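Local coordinates for protein exoglucanase A (PDB 7CBD) that hydrolyses beta-1,4-glucosidic linkages of cellulose with inversion of anomeric configuration, releasing cellobiose from non-reducing chain ends, here represented by its family 6 catalytic domain, at residues Y176-L181 and A224-F229; T210-V215 and R279-A284. All coordinates share one frame; numbering follows the deposited sequence.

Contact 1 (Y176-L181 and A224-F229); sequences YALDKL and ASIDGF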
# COMPACT_ATOMS: atom_id res chain seq x y z
N TYR A 176 14.66 -12.00 9.28
CA TYR A 176 14.91 -11.44 10.60
C TYR A 176 13.68 -10.70 11.12
O TYR A 176 13.29 -10.85 12.28
CB TYR A 176 16.12 -10.52 10.55
CG TYR A 176 16.63 -10.11 11.91
CD1 TYR A 176 17.48 -10.94 12.64
CD2 TYR A 176 16.24 -8.90 12.49
CE1 TYR A 176 17.95 -10.56 13.88
CE2 TYR A 176 16.71 -8.52 13.73
CZ TYR A 176 17.55 -9.36 14.43
OH TYR A 176 18.02 -8.98 15.67
N ALA A 177 13.07 -9.87 10.27
CA ALA A 177 11.86 -9.15 10.65
C ALA A 177 10.77 -10.13 11.08
O ALA A 177 10.16 -9.97 12.14
CB ALA A 177 11.39 -8.28 9.49
N LEU A 178 10.54 -11.16 10.26
CA LEU A 178 9.51 -12.14 10.58
C LEU A 178 9.82 -12.89 11.87
O LEU A 178 8.93 -13.09 12.70
CB LEU A 178 9.35 -13.13 9.42
CG LEU A 178 8.72 -12.57 8.14
CD1 LEU A 178 8.78 -13.64 7.07
CD2 LEU A 178 7.29 -12.14 8.36
N ASP A 179 11.08 -13.30 12.06
CA ASP A 179 11.44 -14.03 13.27
C ASP A 179 11.20 -13.17 14.51
O ASP A 179 10.61 -13.64 15.50
CB ASP A 179 12.91 -14.45 13.23
CG ASP A 179 13.18 -15.66 12.33
OD1 ASP A 179 12.23 -16.41 11.99
OD2 ASP A 179 14.36 -15.88 11.99
N LYS A 180 11.65 -11.92 14.48
CA LYS A 180 11.53 -11.05 15.65
C LYS A 180 10.08 -10.68 15.92
O LYS A 180 9.65 -10.63 17.08
CB LYS A 180 12.38 -9.80 15.47
CG LYS A 180 13.88 -10.09 15.48
CD LYS A 180 14.38 -10.31 16.90
CE LYS A 180 14.37 -8.99 17.67
NZ LYS A 180 15.15 -9.06 18.95
N LEU A 181 9.32 -10.38 14.87
CA LEU A 181 7.95 -9.91 15.05
C LEU A 181 7.00 -11.06 15.36
O LEU A 181 6.10 -10.91 16.19
CB LEU A 181 7.49 -9.14 13.81
CG LEU A 181 8.22 -7.82 13.59
CD1 LEU A 181 7.78 -7.18 12.29
CD2 LEU A 181 7.97 -6.87 14.72
N ALA A 224 4.02 -20.47 10.03
CA ALA A 224 3.33 -19.68 11.04
C ALA A 224 3.86 -18.26 11.16
O ALA A 224 3.19 -17.40 11.74
CB ALA A 224 3.44 -20.38 12.40
N SER A 225 5.06 -17.99 10.63
CA SER A 225 5.64 -16.65 10.74
C SER A 225 4.85 -15.60 9.97
O SER A 225 4.96 -14.41 10.28
CB SER A 225 7.07 -16.65 10.21
OG SER A 225 7.88 -17.51 10.98
N ILE A 226 4.10 -16.01 8.95
CA ILE A 226 3.39 -15.10 8.07
C ILE A 226 1.90 -15.32 8.24
O ILE A 226 1.38 -16.39 7.91
CB ILE A 226 3.82 -15.32 6.60
CG1 ILE A 226 5.31 -15.03 6.43
CG2 ILE A 226 2.99 -14.45 5.67
CD1 ILE A 226 5.88 -15.49 5.11
N ASP A 227 1.21 -14.30 8.74
CA ASP A 227 -0.23 -14.42 8.98
C ASP A 227 -1.05 -14.20 7.71
O ASP A 227 -2.14 -14.76 7.58
CB ASP A 227 -0.64 -13.44 10.06
CG ASP A 227 -0.04 -13.80 11.39
OD1 ASP A 227 -0.53 -14.75 12.04
OD2 ASP A 227 0.94 -13.14 11.79
N GLY A 228 -0.54 -13.40 6.78
CA GLY A 228 -1.29 -13.08 5.59
C GLY A 228 -0.45 -12.25 4.66
O GLY A 228 0.76 -12.10 4.83
N PHE A 229 -1.13 -11.69 3.66
CA PHE A 229 -0.47 -10.97 2.57
C PHE A 229 -1.27 -9.72 2.25
O PHE A 229 -2.49 -9.70 2.39
CB PHE A 229 -0.36 -11.89 1.34
CG PHE A 229 0.45 -13.12 1.61
CD1 PHE A 229 1.81 -13.12 1.37
CD2 PHE A 229 -0.13 -14.25 2.17
CE1 PHE A 229 2.58 -14.24 1.66
CE2 PHE A 229 0.63 -15.36 2.47
CZ PHE A 229 1.98 -15.36 2.20
O HOH W 1 9.79 -17.22 12.92
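Leu-178 and Ile-226 both carry their leading gamma carbon beside the backbone N, CG at chi1 -70° and CG1 at chi1 -62°, and both continue extended, which brings the leucine fork against the isoleucine arm. In the distorted beta/alpha barrel of glycoside hydrolase family 6, this joins helix 161-182 on the outside to the turn that leads into the parallel strand 228-231. Both methyls of Leu-178 close on CG1 of Ile-226, CD1 at 3.8 Å and CD2 at 4.0 Å, and CD1 also reaches Ile-226 CD1. The second methyl, CD2, also rests 3.8 Å from Ser-225 O, a carbonyl that accepts a hydrogen bond from Asn-189 ND2 on the neighbouring strand 187-192. Both side chains also touch that strand, Leu-178 at Asn-189 and Ile-226 at Ile-191. No direct hydrogen bond spans the segments. At the polar margin Asp-179 OD1 accepts from Thr-220 N, while Asp-179 OD2 pairs with Lys-175, and Ser-225 OG is hydrogen-bonded to Thr-219 OG1. In the conformer of Ser-225 described here, one water links Asp-179 and Ser-225, donating to Asp-179 OD1 at 2.7 Å and lying 2.7 Å from Ser-225 OG.

Contact 2 (T210-V215 and R279-A284); sequences TLFAEV and RLLVAA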
# COMPACT_ATOMS: atom_id res chain seq x y z
N THR A 210 6.43 -19.15 -4.94
CA THR A 210 7.48 -20.07 -4.53
C THR A 210 8.51 -19.37 -3.66
O THR A 210 8.95 -19.92 -2.64
CB THR A 210 8.14 -20.67 -5.78
OG1 THR A 210 7.14 -21.38 -6.51
CG2 THR A 210 9.29 -21.61 -5.40
N LEU A 211 8.91 -18.16 -4.03
CA LEU A 211 9.90 -17.43 -3.23
C LEU A 211 9.35 -17.09 -1.85
O LEU A 211 10.08 -17.16 -0.85
CB LEU A 211 10.36 -16.18 -3.96
CG LEU A 211 11.53 -15.44 -3.31
CD1 LEU A 211 12.47 -14.90 -4.40
CD2 LEU A 211 11.05 -14.31 -2.42
N PHE A 212 8.07 -16.71 -1.76
CA PHE A 212 7.48 -16.46 -0.45
C PHE A 212 7.51 -17.71 0.42
O PHE A 212 7.78 -17.63 1.63
CB PHE A 212 6.05 -15.95 -0.61
CG PHE A 212 5.96 -14.53 -1.11
CD1 PHE A 212 6.68 -13.51 -0.50
CD2 PHE A 212 5.17 -14.21 -2.21
CE1 PHE A 212 6.61 -12.21 -0.96
CE2 PHE A 212 5.10 -12.91 -2.68
CZ PHE A 212 5.82 -11.90 -2.05
N ALA A 213 7.25 -18.88 -0.17
CA ALA A 213 7.32 -20.12 0.60
C ALA A 213 8.75 -20.40 1.06
O ALA A 213 8.95 -20.86 2.19
CB ALA A 213 6.77 -21.28 -0.22
N GLU A 214 9.75 -20.14 0.21
CA GLU A 214 11.13 -20.31 0.64
C GLU A 214 11.45 -19.42 1.83
O GLU A 214 12.10 -19.85 2.79
CB GLU A 214 12.08 -19.98 -0.51
CG GLU A 214 12.02 -20.95 -1.65
CD GLU A 214 12.91 -20.54 -2.81
OE1 GLU A 214 13.69 -19.57 -2.66
OE2 GLU A 214 12.83 -21.18 -3.88
N VAL A 215 11.01 -18.17 1.77
CA VAL A 215 11.24 -17.26 2.89
C VAL A 215 10.56 -17.78 4.15
O VAL A 215 11.17 -17.83 5.22
CB VAL A 215 10.79 -15.83 2.52
CG1 VAL A 215 10.81 -14.93 3.75
CG2 VAL A 215 11.69 -15.29 1.41
N ARG A 279 -4.58 -18.73 -4.08
CA ARG A 279 -4.47 -20.07 -4.64
C ARG A 279 -3.01 -20.50 -4.74
O ARG A 279 -2.63 -21.57 -4.24
CB ARG A 279 -5.10 -20.11 -6.03
CG ARG A 279 -6.61 -20.13 -6.07
CD ARG A 279 -7.13 -20.42 -7.48
NE ARG A 279 -6.84 -19.34 -8.42
CZ ARG A 279 -7.66 -18.34 -8.68
NH1 ARG A 279 -8.83 -18.26 -8.07
NH2 ARG A 279 -7.32 -17.40 -9.56
N LEU A 280 -2.18 -19.67 -5.38
CA LEU A 280 -0.80 -20.06 -5.62
C LEU A 280 -0.02 -20.20 -4.31
O LEU A 280 0.82 -21.10 -4.18
CB LEU A 280 -0.11 -19.03 -6.52
CG LEU A 280 -0.61 -18.96 -7.96
CD1 LEU A 280 0.11 -17.85 -8.68
CD2 LEU A 280 -0.41 -20.29 -8.67
N LEU A 281 -0.27 -19.32 -3.35
CA LEU A 281 0.45 -19.40 -2.08
C LEU A 281 0.10 -20.68 -1.34
O LEU A 281 0.99 -21.36 -0.81
CB LEU A 281 0.16 -18.17 -1.23
CG LEU A 281 0.82 -16.89 -1.75
CD1 LEU A 281 0.11 -15.67 -1.17
CD2 LEU A 281 2.32 -16.87 -1.45
N VAL A 282 -1.18 -21.05 -1.32
CA VAL A 282 -1.56 -22.31 -0.69
C VAL A 282 -0.90 -23.48 -1.40
O VAL A 282 -0.34 -24.38 -0.76
CB VAL A 282 -3.09 -22.46 -0.64
CG1 VAL A 282 -3.48 -23.86 -0.19
CG2 VAL A 282 -3.69 -21.41 0.28
N ALA A 283 -0.94 -23.48 -2.73
CA ALA A 283 -0.30 -24.56 -3.48
C ALA A 283 1.20 -24.63 -3.20
O ALA A 283 1.78 -25.73 -3.22
CB ALA A 283 -0.57 -24.38 -4.97
N ALA A 284 1.83 -23.49 -2.91
CA ALA A 284 3.26 -23.44 -2.63
C ALA A 284 3.61 -23.86 -1.21
O ALA A 284 4.80 -23.96 -0.90
CB ALA A 284 3.79 -22.03 -2.91
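Phe-212 and Leu-281 meet where helix 202-218 packs beside helix 270-283, two of the helices that surround the parallel strands of the family 6 barrel. Each side chain sets CG beside its own backbone N and anti to the carbonyl carbon, chi1 -73° for Phe-212 and -72° for Leu-281. Only one branch of the leucine makes the contact: CD2 is 3.9 Å from Phe-212 CB and 4.0 Å from Phe-212 CD2, bridging the root of the aromatic side chain and the near ortho carbon. The methyl approaches the ring obliquely, and Phe-212 also touches Leu-151 and Ile-193, in loops of the barrel. In Leu-281, chi2 160° sets CD1 roughly anti to CA and turns CD2 toward Phe-212, although the leucine CB does not point there directly; Leu-281 also touches Ala-209, one turn before Ala-213, and Phe-286.

The backbones are nearest at Thr-210 and Ala-284, and beside this point alanine methyls meet. Ala-213 CB and Ala-284 CB are 4.1 Å apart, and the methyl of Ala-213 sits 3.4 Å from Ala-284 O. Thr-210 borders this patch through its backbone, with N 4.4 Å from Ala-284 CB, while its own CB points away and OG1 makes a weak hydrogen bond to Gly-206 O. Since no hydrogen bond or ion pair crosses between the segments, their mutual attachment rests on van der Waals contact and burial of apolar surface, with the methyl of the partly exposed Ala-284 against the buried Ala-213, and the phenyl and isobutyl groups in the interior.

Contacts 1 and 2 lie side by side in the barrel wall, their centres 14 Å apart, and their segments alternate along the chain: 176-181, 210-215, 224-229, 279-284. Helix 202-218 of contact 2 is followed in the chain by the turn and strand 228-231 of contact 1. Two apolar touches join the contacts directly: Phe-229 CD2 packs 3.6 Å from Leu-281 CD1, and Leu-178 CD1 lies 4.1 Å from Val-215 CG1. Leu-281 thus turns CD2 to Phe-212 and CD1 to Phe-229, a residue of the 224-229 segment. Contact 1 is away from the annotated sites; contact 2 is nearer, the Phe-212 side chain being about 11 Å from that of Asp-149, the predicted proton donor.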